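Local coordinates for putative cytoplasmic protein (Salmonella enterica subsp. enterica serovar Typhimurium, PDB 4IQN), which is of unknown function, a putative cytoplasmic protein that belongs to a family of uncharacterised domains, at residues A[33-38]-A[49-54]; A[121-126]-A[204-209]; A[149-154]-A[161-166]. One frame throughout, in Å; residues are numbered along the deposited sequence.

Interaction 1: residues A[33-38]-A[49-54]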
loop_
_atom_site.group_PDB
_atom_site.type_symbol
_atom_site.label_atom_id
_atom_site.label_comp_id
_atom_site.label_asym_id
_atom_site.label_seq_id
_atom_site.Cartn_x
_atom_site.Cartn_y
_atom_site.Cartn_z
ATOM N N SER A 33 -9.463 -5.680 16.229
ATOM C CA SER A 33 -10.067 -7.000 15.974
ATOM C C SER A 33 -11.223 -7.006 15.002
ATOM O O SER A 33 -11.458 -8.017 14.349
ATOM C CB SER A 33 -10.591 -7.596 17.273
ATOM O OG SER A 33 -9.507 -8.047 18.026
ATOM N N ARG A 34 -11.974 -5.907 14.943
ATOM C CA ARG A 34 -13.133 -5.791 14.049
ATOM C C ARG A 34 -12.731 -5.521 12.589
ATOM O O ARG A 34 -13.557 -5.665 11.676
ATOM C CB ARG A 34 -14.059 -4.622 14.453
ATOM C CG ARG A 34 -14.484 -4.505 15.907
ATOM C CD ARG A 34 -15.076 -3.109 16.158
ATOM N NE ARG A 34 -16.325 -2.867 15.418
ATOM C CZ ARG A 34 -16.509 -2.046 14.369
ATOM N NH1 ARG A 34 -15.519 -1.340 13.821
ATOM N NH2 ARG A 34 -17.726 -1.946 13.838
ATOM N N LEU A 35 -11.497 -5.096 12.364
ATOM C CA LEU A 35 -11.103 -4.633 11.032
ATOM C C LEU A 35 -10.989 -5.767 10.026
ATOM O O LEU A 35 -10.490 -6.845 10.328
ATOM C CB LEU A 35 -9.792 -3.842 11.071
ATOM C CG LEU A 35 -9.797 -2.556 11.925
ATOM C CD1 LEU A 35 -8.391 -1.990 11.924
ATOM C CD2 LEU A 35 -10.781 -1.511 11.420
ATOM N N ARG A 36 -11.479 -5.489 8.831
ATOM C CA ARG A 36 -11.355 -6.362 7.673
ATOM C C ARG A 36 -11.041 -5.462 6.484
ATOM O O ARG A 36 -11.180 -4.237 6.576
ATOM C CB ARG A 36 -12.669 -7.112 7.435
ATOM C CG ARG A 36 -13.084 -8.015 8.597
ATOM C CD ARG A 36 -12.432 -9.384 8.584
ATOM N NE ARG A 36 -12.878 -10.130 7.415
ATOM C CZ ARG A 36 -12.424 -11.319 7.046
ATOM N NH1 ARG A 36 -11.492 -11.949 7.759
ATOM N NH2 ARG A 36 -12.912 -11.877 5.946
ATOM N N VAL A 37 -10.626 -6.042 5.364
ATOM C CA VAL A 37 -10.420 -5.251 4.147
ATOM C C VAL A 37 -11.181 -5.908 2.985
ATOM O O VAL A 37 -11.221 -7.149 2.872
ATOM C CB VAL A 37 -8.890 -5.049 3.834
ATOM C CG1 VAL A 37 -8.180 -6.362 3.775
ATOM C CG2 VAL A 37 -8.690 -4.229 2.545
ATOM N N ARG A 38 -11.795 -5.091 2.121
ATOM C CA ARG A 38 -12.328 -5.630 0.860
ATOM C C ARG A 38 -11.275 -6.439 0.097
ATOM O O ARG A 38 -10.100 -6.057 0.067
ATOM C CB ARG A 38 -12.908 -4.510 -0.005
ATOM C CG ARG A 38 -14.188 -3.930 0.577
ATOM C CD ARG A 38 -15.343 -4.872 0.374
ATOM N NE ARG A 38 -16.628 -4.243 0.727
ATOM C CZ ARG A 38 -17.317 -3.462 -0.089
ATOM N NH1 ARG A 38 -16.861 -3.203 -1.314
ATOM N NH2 ARG A 38 -18.475 -2.940 0.316
ATOM N N THR A 49 -11.524 -9.843 3.405
ATOM C CA THR A 49 -10.465 -10.738 3.803
ATOM C C THR A 49 -9.690 -10.084 4.953
ATOM O O THR A 49 -10.082 -9.004 5.428
ATOM C CB THR A 49 -9.561 -11.046 2.588
ATOM O OG1 THR A 49 -8.680 -12.112 2.919
ATOM C CG2 THR A 49 -8.750 -9.787 2.125
ATOM N N GLU A 50 -8.601 -10.720 5.393
ATOM C CA GLU A 50 -7.848 -10.277 6.588
ATOM C C GLU A 50 -6.871 -9.150 6.284
ATOM O O GLU A 50 -6.294 -9.100 5.179
ATOM C CB GLU A 50 -7.054 -11.444 7.194
ATOM C CG GLU A 50 -7.902 -12.558 7.818
ATOM C CD GLU A 50 -8.490 -13.537 6.806
ATOM O OE1 GLU A 50 -7.850 -13.827 5.760
ATOM O OE2 GLU A 50 -9.618 -14.031 7.070
ATOM N N LEU A 51 -6.677 -8.271 7.265
ATOM C CA LEU A 51 -5.617 -7.270 7.192
ATOM C C LEU A 51 -4.273 -7.983 7.295
ATOM O O LEU A 51 -4.196 -9.096 7.862
ATOM C CB LEU A 51 -5.713 -6.247 8.329
ATOM C CG LEU A 51 -6.472 -4.980 8.060
ATOM C CD1 LEU A 51 -7.945 -5.294 7.804
ATOM C CD2 LEU A 51 -6.337 -4.037 9.218
ATOM N N PRO A 52 -3.202 -7.358 6.757
ATOM C CA PRO A 52 -1.906 -7.932 7.048
ATOM C C PRO A 52 -1.496 -7.642 8.489
ATOM O O PRO A 52 -1.881 -6.598 9.039
ATOM C CB PRO A 52 -0.973 -7.212 6.072
ATOM C CG PRO A 52 -1.615 -5.883 5.840
ATOM C CD PRO A 52 -3.123 -6.153 5.936
ATOM N N GLU A 53 -0.667 -8.515 9.065
ATOM C CA GLU A 53 -0.263 -8.403 10.470
ATOM C C GLU A 53 0.446 -7.087 10.792
ATOM O O GLU A 53 0.230 -6.501 11.865
ATOM C CB GLU A 53 0.580 -9.601 10.921
ATOM C CG GLU A 53 -0.147 -10.935 10.888
ATOM C CD GLU A 53 -1.459 -10.931 11.705
ATOM O OE1 GLU A 53 -1.415 -10.592 12.906
ATOM O OE2 GLU A 53 -2.540 -11.260 11.144
ATOM N N SER A 54 1.300 -6.636 9.869
ATOM C CA SER A 54 2.037 -5.388 10.037
ATOM C C SER A 54 1.095 -4.202 10.255
ATOM O O SER A 54 1.297 -3.391 11.124
ATOM C CB SER A 54 2.926 -5.138 8.806
ATOM O OG SER A 54 2.147 -5.091 7.627
HETATM O O HOH W 1 -8.370 -8.570 9.559
#
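V37 and T49 form a short antiparallel backbone pairing at the edge of a small mixed sheet, flanked by the salt bridge of R36 with E50 and by leucine packing. The two residues make a hydrogen-bonded pair: V37 N donates to T49 O at 3.0 Å in a nearly straight bond (177° at the hydrogen), and T49 N returns the bond to V37 O at 2.8 Å. Their side chains lie on the same face of the sheet, where V37 CG1 meets T49 CG2 at 3.8 Å. Strand 36-38 is the middle strand of three, with strand 48-49 antiparallel on one flank and strand 86-87 parallel on the other, so the pairing attaches an outermost strand to the central one. The R36 chain is bent at chi2 and chi3, and its guanidinium lies with one face over the T49-E50 backbone; T49 C sits 3.6 Å above the centre of the guanidinium plane. From there NH1 of R36 reaches OE2 of E50 at 2.9 Å. The R36 and E50 side chains lie next to each other and point the same way, but the guanidinium and carboxylate planes are 74° apart, and NH1 approaches the oxygen from above the carboxylate plane. A single-point salt bridge results, while NH2 of R36 is held by T48 OG1. Beyond the paired residues the two chains diverge, and a water joins them, donating to L35 O and accepting from L51 N. CD1 of L51 lies against the R36 backbone, 3.4 Å from R36 C, and also reaches V37 CB; CD2 packs 3.9 Å from L35 CB. I87 of strand 86-87 also touches the side chains of V37 and L51.

Interaction 2: residues A[121-126]-A[204-209]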
loop_
_atom_site.group_PDB
_atom_site.type_symbol
_atom_site.label_atom_id
_atom_site.label_comp_id
_atom_site.label_asym_id
_atom_site.label_seq_id
_atom_site.Cartn_x
_atom_site.Cartn_y
_atom_site.Cartn_z
ATOM N N ARG A 121 -11.353 -8.979 -11.895
ATOM C CA ARG A 121 -10.362 -9.745 -11.161
ATOM C C ARG A 121 -9.415 -8.904 -10.303
ATOM O O ARG A 121 -8.715 -9.467 -9.463
ATOM C CB ARG A 121 -9.553 -10.644 -12.127
ATOM C CG ARG A 121 -10.458 -11.610 -12.888
ATOM C CD ARG A 121 -9.692 -12.751 -13.559
ATOM N NE ARG A 121 -10.599 -13.541 -14.376
ATOM C CZ ARG A 121 -10.252 -14.366 -15.365
ATOM N NH1 ARG A 121 -9.001 -14.536 -15.690
ATOM N NH2 ARG A 121 -11.178 -15.010 -16.049
ATOM N N LEU A 122 -9.379 -7.586 -10.497
ATOM C CA LEU A 122 -8.323 -6.760 -9.847
ATOM C C LEU A 122 -8.463 -6.846 -8.318
ATOM O O LEU A 122 -9.581 -6.828 -7.792
ATOM C CB LEU A 122 -8.350 -5.319 -10.319
ATOM C CG LEU A 122 -7.830 -5.050 -11.740
ATOM C CD1 LEU A 122 -8.296 -3.660 -12.178
ATOM C CD2 LEU A 122 -6.294 -5.183 -11.790
ATOM N N PRO A 123 -7.340 -6.998 -7.604
ATOM C CA PRO A 123 -7.391 -7.066 -6.165
ATOM C C PRO A 123 -7.559 -5.699 -5.554
ATOM O O PRO A 123 -7.263 -4.680 -6.175
ATOM C CB PRO A 123 -6.011 -7.611 -5.782
ATOM C CG PRO A 123 -5.126 -7.156 -6.882
ATOM C CD PRO A 123 -5.965 -7.200 -8.112
ATOM N N ALA A 124 -8.018 -5.677 -4.313
ATOM C CA ALA A 124 -8.083 -4.435 -3.545
ATOM C C ALA A 124 -6.718 -3.844 -3.321
ATOM O O ALA A 124 -5.747 -4.568 -3.386
ATOM C CB ALA A 124 -8.756 -4.660 -2.207
ATOM N N LEU A 125 -6.681 -2.549 -3.040
ATOM C CA LEU A 125 -5.456 -1.825 -2.690
ATOM C C LEU A 125 -5.689 -1.066 -1.410
ATOM O O LEU A 125 -6.754 -0.545 -1.185
ATOM C CB LEU A 125 -5.066 -0.797 -3.775
ATOM C CG LEU A 125 -4.870 -1.354 -5.176
ATOM C CD1 LEU A 125 -4.738 -0.249 -6.216
ATOM C CD2 LEU A 125 -3.646 -2.245 -5.176
ATOM N N ILE A 126 -4.656 -1.008 -0.577
ATOM C CA ILE A 126 -4.605 -0.105 0.551
ATOM C C ILE A 126 -3.501 0.878 0.272
ATOM O O ILE A 126 -2.335 0.465 0.068
ATOM C CB ILE A 126 -4.334 -0.839 1.887
ATOM C CG1 ILE A 126 -5.492 -1.778 2.275
ATOM C CG2 ILE A 126 -4.104 0.154 3.008
ATOM C CD1 ILE A 126 -5.203 -2.563 3.552
ATOM N N ALA A 204 1.005 -12.755 -10.933
ATOM C CA ALA A 204 1.397 -12.263 -12.268
ATOM C C ALA A 204 0.209 -11.963 -13.181
ATOM O O ALA A 204 0.219 -10.968 -13.918
ATOM C CB ALA A 204 2.322 -13.259 -12.938
ATOM N N ALA A 205 -0.827 -12.796 -13.105
ATOM C CA ALA A 205 -1.956 -12.655 -14.018
ATOM C C ALA A 205 -2.773 -11.422 -13.654
ATOM O O ALA A 205 -3.373 -10.793 -14.512
ATOM C CB ALA A 205 -2.806 -13.913 -14.029
ATOM N N LEU A 206 -2.756 -11.056 -12.377
ATOM C CA LEU A 206 -3.408 -9.862 -11.930
ATOM C C LEU A 206 -2.618 -8.609 -12.249
ATOM O O LEU A 206 -3.185 -7.614 -12.662
ATOM C CB LEU A 206 -3.715 -9.959 -10.435
ATOM C CG LEU A 206 -4.596 -11.137 -10.021
ATOM C CD1 LEU A 206 -4.775 -11.106 -8.504
ATOM C CD2 LEU A 206 -5.946 -11.065 -10.712
ATOM N N LEU A 207 -1.302 -8.660 -12.062
ATOM C CA LEU A 207 -0.459 -7.510 -12.376
ATOM C C LEU A 207 -0.549 -7.166 -13.846
ATOM O O LEU A 207 -0.471 -5.999 -14.235
ATOM C CB LEU A 207 1.009 -7.757 -11.987
ATOM C CG LEU A 207 1.147 -7.846 -10.475
ATOM C CD1 LEU A 207 2.338 -8.704 -10.068
ATOM C CD2 LEU A 207 1.201 -6.441 -9.894
ATOM N N ASP A 208 -0.716 -8.195 -14.655
ATOM C CA ASP A 208 -0.835 -8.014 -16.081
ATOM C C ASP A 208 -2.068 -7.174 -16.435
ATOM O O ASP A 208 -2.109 -6.561 -17.485
ATOM C CB ASP A 208 -0.862 -9.387 -16.756
ATOM C CG ASP A 208 -0.806 -9.304 -18.247
ATOM O OD1 ASP A 208 0.207 -8.839 -18.809
ATOM O OD2 ASP A 208 -1.776 -9.736 -18.859
ATOM N N LEU A 209 -3.066 -7.134 -15.545
ATOM C CA LEU A 209 -4.261 -6.300 -15.741
ATOM C C LEU A 209 -4.103 -4.823 -15.314
ATOM O O LEU A 209 -4.963 -3.989 -15.612
ATOM C CB LEU A 209 -5.456 -6.921 -14.981
ATOM C CG LEU A 209 -5.767 -8.372 -15.351
ATOM C CD1 LEU A 209 -6.755 -9.021 -14.380
ATOM C CD2 LEU A 209 -6.250 -8.473 -16.780
#
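L206 points its side chain from the last turns of helix 190-207 toward the chain at R121 and P123, and its two methyls divide the work. CD2 comes to 3.4 Å from the carbonyl oxygen of R121 and also touches R121 CB, while CD1 reaches P123 CD at 4.1 Å. The P123 and L206 side chains run antiparallel past one another, and the ring touches the methyl through CD. CD1 of L206 is anti to CA (chi2 179°), which carries it out toward P123.

The contact is apolar packing between the end of helix 190-207, with the residues just after it, and the chain leading into strand 124-128, an outermost strand of the four-stranded antiparallel sheet. It joins parts of the chain 78 residues apart.

L209, three residues further on, also directs its side chain toward the segment 121-126. L122 crosses it at a slant, placing CD2 3.7 Å from L209 CB and 4.0 Å from L206 O, an oxygen that accepts the backbone bond from L209 N at 2.9 Å. At its far end L209 CD1 touches R121 CB at 3.9 Å. CB of R121 is thus met by a methyl from each of the two leucines, before the extended rest of the arginine leads away from the helix.

Between L206 and L209 in sequence, L207 takes another direction, touching Y139 of strand 135-140 and F159 and L161 of strand 158-161, so L207 of the helix packs against other strands of that sheet. On the other segment, the backbone of L122 is hydrogen-bonded to R41, whose NH2 is in turn bonded to P123 O.

Interaction 3: residues A[149-154]-A[161-166]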
loop_
_atom_site.group_PDB
_atom_site.type_symbol
_atom_site.label_atom_id
_atom_site.label_comp_id
_atom_site.label_asym_id
_atom_site.label_seq_id
_atom_site.Cartn_x
_atom_site.Cartn_y
_atom_site.Cartn_z
ATOM N N TYR A 149 0.835 -9.112 2.891
ATOM C CA TYR A 149 0.563 -8.973 1.474
ATOM C C TYR A 149 1.757 -8.282 0.788
ATOM O O TYR A 149 2.545 -7.600 1.433
ATOM C CB TYR A 149 -0.650 -8.114 1.225
ATOM C CG TYR A 149 -1.947 -8.714 1.680
ATOM C CD1 TYR A 149 -2.507 -9.769 1.011
ATOM C CD2 TYR A 149 -2.612 -8.187 2.797
ATOM C CE1 TYR A 149 -3.747 -10.283 1.428
ATOM C CE2 TYR A 149 -3.810 -8.721 3.236
ATOM C CZ TYR A 149 -4.364 -9.776 2.538
ATOM O OH TYR A 149 -5.550 -10.335 2.908
ATOM N N PRO A 150 1.840 -8.391 -0.536
ATOM C CA PRO A 150 2.930 -7.648 -1.213
ATOM C C PRO A 150 2.717 -6.137 -1.210
ATOM O O PRO A 150 1.608 -5.647 -0.957
ATOM C CB PRO A 150 2.871 -8.156 -2.652
ATOM C CG PRO A 150 1.957 -9.316 -2.655
ATOM C CD PRO A 150 1.038 -9.166 -1.485
ATOM N N ILE A 151 3.779 -5.392 -1.503
ATOM C CA ILE A 151 3.697 -3.978 -1.788
ATOM C C ILE A 151 3.764 -3.771 -3.304
ATOM O O ILE A 151 4.525 -4.455 -4.000
ATOM C CB ILE A 151 4.873 -3.249 -1.121
ATOM C CG1 ILE A 151 4.707 -3.341 0.410
ATOM C CG2 ILE A 151 5.002 -1.795 -1.587
ATOM C CD1 ILE A 151 3.572 -2.482 0.942
ATOM N N ALA A 152 2.948 -2.844 -3.795
ATOM C CA ALA A 152 3.026 -2.377 -5.179
ATOM C C ALA A 152 3.446 -0.919 -5.173
ATOM O O ALA A 152 3.136 -0.171 -4.220
ATOM C CB ALA A 152 1.705 -2.532 -5.867
ATOM N N ARG A 153 4.136 -0.520 -6.245
ATOM C CA ARG A 153 4.551 0.843 -6.461
ATOM C C ARG A 153 4.009 1.376 -7.779
ATOM O O ARG A 153 3.826 0.613 -8.739
ATOM C CB ARG A 153 6.102 0.964 -6.454
ATOM C CG ARG A 153 6.701 0.826 -5.089
ATOM C CD ARG A 153 8.208 0.823 -5.136
ATOM N NE ARG A 153 8.811 0.841 -3.825
ATOM C CZ ARG A 153 9.262 1.927 -3.190
ATOM N NH1 ARG A 153 9.236 3.122 -3.748
ATOM N NH2 ARG A 153 9.805 1.807 -2.002
HETATM N N MSE A 154 3.761 2.680 -7.827
HETATM C CA MSE A 154 3.367 3.347 -9.065
HETATM C C MSE A 154 4.126 4.641 -9.221
HETATM O O MSE A 154 4.179 5.478 -8.330
HETATM C CB MSE A 154 1.858 3.521 -9.135
HETATM C CG MSE A 154 1.417 4.329 -10.340
HETATM SE SE MSE A 154 -0.513 4.338 -10.322
HETATM C CE MSE A 154 -0.767 4.549 -12.246
ATOM N N LEU A 161 4.859 -4.737 -8.765
ATOM C CA LEU A 161 5.088 -5.351 -7.450
ATOM C C LEU A 161 6.532 -5.112 -7.042
ATOM O O LEU A 161 7.470 -5.328 -7.824
ATOM C CB LEU A 161 4.820 -6.818 -7.432
ATOM C CG LEU A 161 3.502 -7.372 -6.967
ATOM C CD1 LEU A 161 3.842 -8.724 -6.369
ATOM C CD2 LEU A 161 2.668 -6.532 -6.027
ATOM N N ALA A 162 6.683 -4.660 -5.826
ATOM C CA ALA A 162 7.957 -4.200 -5.325
ATOM C C ALA A 162 8.376 -4.987 -4.042
ATOM O O ALA A 162 8.651 -6.206 -4.132
ATOM C CB ALA A 162 7.896 -2.700 -5.170
ATOM N N GLU A 163 8.424 -4.342 -2.873
ATOM C CA GLU A 163 8.787 -5.010 -1.640
ATOM C C GLU A 163 7.888 -6.222 -1.324
ATOM O O GLU A 163 6.711 -6.283 -1.750
ATOM C CB GLU A 163 8.775 -4.028 -0.475
ATOM C CG GLU A 163 9.847 -2.946 -0.466
ATOM C CD GLU A 163 9.546 -1.685 -1.269
ATOM O OE1 GLU A 163 8.596 -1.625 -2.078
ATOM O OE2 GLU A 163 10.303 -0.690 -1.084
ATOM N N SER A 164 8.473 -7.164 -0.595
ATOM C CA SER A 164 7.830 -8.410 -0.217
ATOM C C SER A 164 6.599 -8.100 0.659
ATOM O O SER A 164 5.613 -8.821 0.566
ATOM C CB SER A 164 8.753 -9.342 0.543
ATOM O OG SER A 164 9.267 -8.770 1.741
ATOM N N SER A 165 6.680 -7.033 1.456
ATOM C CA SER A 165 5.631 -6.617 2.368
ATOM C C SER A 165 5.877 -5.241 2.913
ATOM O O SER A 165 6.967 -4.665 2.730
ATOM C CB SER A 165 5.602 -7.567 3.553
ATOM O OG SER A 165 6.721 -7.417 4.412
ATOM N N LEU A 166 4.882 -4.721 3.651
ATOM C CA LEU A 166 5.015 -3.498 4.404
ATOM C C LEU A 166 6.191 -3.553 5.427
ATOM O O LEU A 166 6.808 -2.524 5.719
ATOM C CB LEU A 166 3.688 -3.171 5.127
ATOM C CG LEU A 166 3.605 -1.789 5.791
ATOM C CD1 LEU A 166 3.836 -0.677 4.786
ATOM C CD2 LEU A 166 2.258 -1.634 6.490
HETATM O O HOH W 2 2.252 -6.152 3.812
#
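R153 binds the E163 carboxylate in a two-point salt bridge, one nitrogen to each oxygen: R153 NE donates to E163 OE1 at 3.0 Å and NH2 to OE2 at 2.7 Å. Both bonds arrive on the syn lone pairs, and guanidinium and carboxylate are nearly coplanar, 27° apart. The bridge sits beside the beta hairpin of strands 151-155 and 158-161 in the four-stranded antiparallel sheet, joining R153 of the first strand to E163 just past the second, where the chain runs out toward helix 166-174. The extended R153 chain carries its guanidinium to E163, whose bend at chi2 (85°) turns CD toward it; Q134 OE1 takes the remaining NH1.

Along the backbone, A162 N donates to I151 O at 2.8 Å and I151 N to E163 O at 3.1 Å. I151 thus bonds through its O and its N to two consecutive residues, just beyond the non-hydrogen-bonded pair A152 and L161, whose side chains share one face. Further on, P150 CA and S165 CA make CA-H...O contacts with S164 O and Y149 O respectively. A water continues the link, donating to Y149 O and accepting from L166 N, at the start of the helix that S165 precedes as its N-cap.

I151 points toward the other segment and runs at a slant to E163, its CG2 lying near OE1 of the salt-bridged carboxylate and its CG1 against the carbonyl group of S165. L161 places both methyls by P150 CB, and A162 CB touches R153 CD at 3.5 Å, at the edge of the guanidinium and near its plane.

Interaction 3 lies nested within the chain between the segments of interaction 2, their centres about 12 Å apart, and both reach the four-stranded antiparallel sheet; they meet directly where L207 CD1 packs 3.6 Å from L161 CG. Interaction 1 belongs to the small three-stranded sheet and precedes the other two along the chain. Its centre is about 17 Å from that of interaction 3, yet Y149 OH comes to 2.7 Å from E50 O, a probable hydrogen bond, and P52 packs against the same tyrosine ring. Toward interaction 2, with centres about 18 Å apart, V37 CG2 touches I126 CD1 at 4.0 Å.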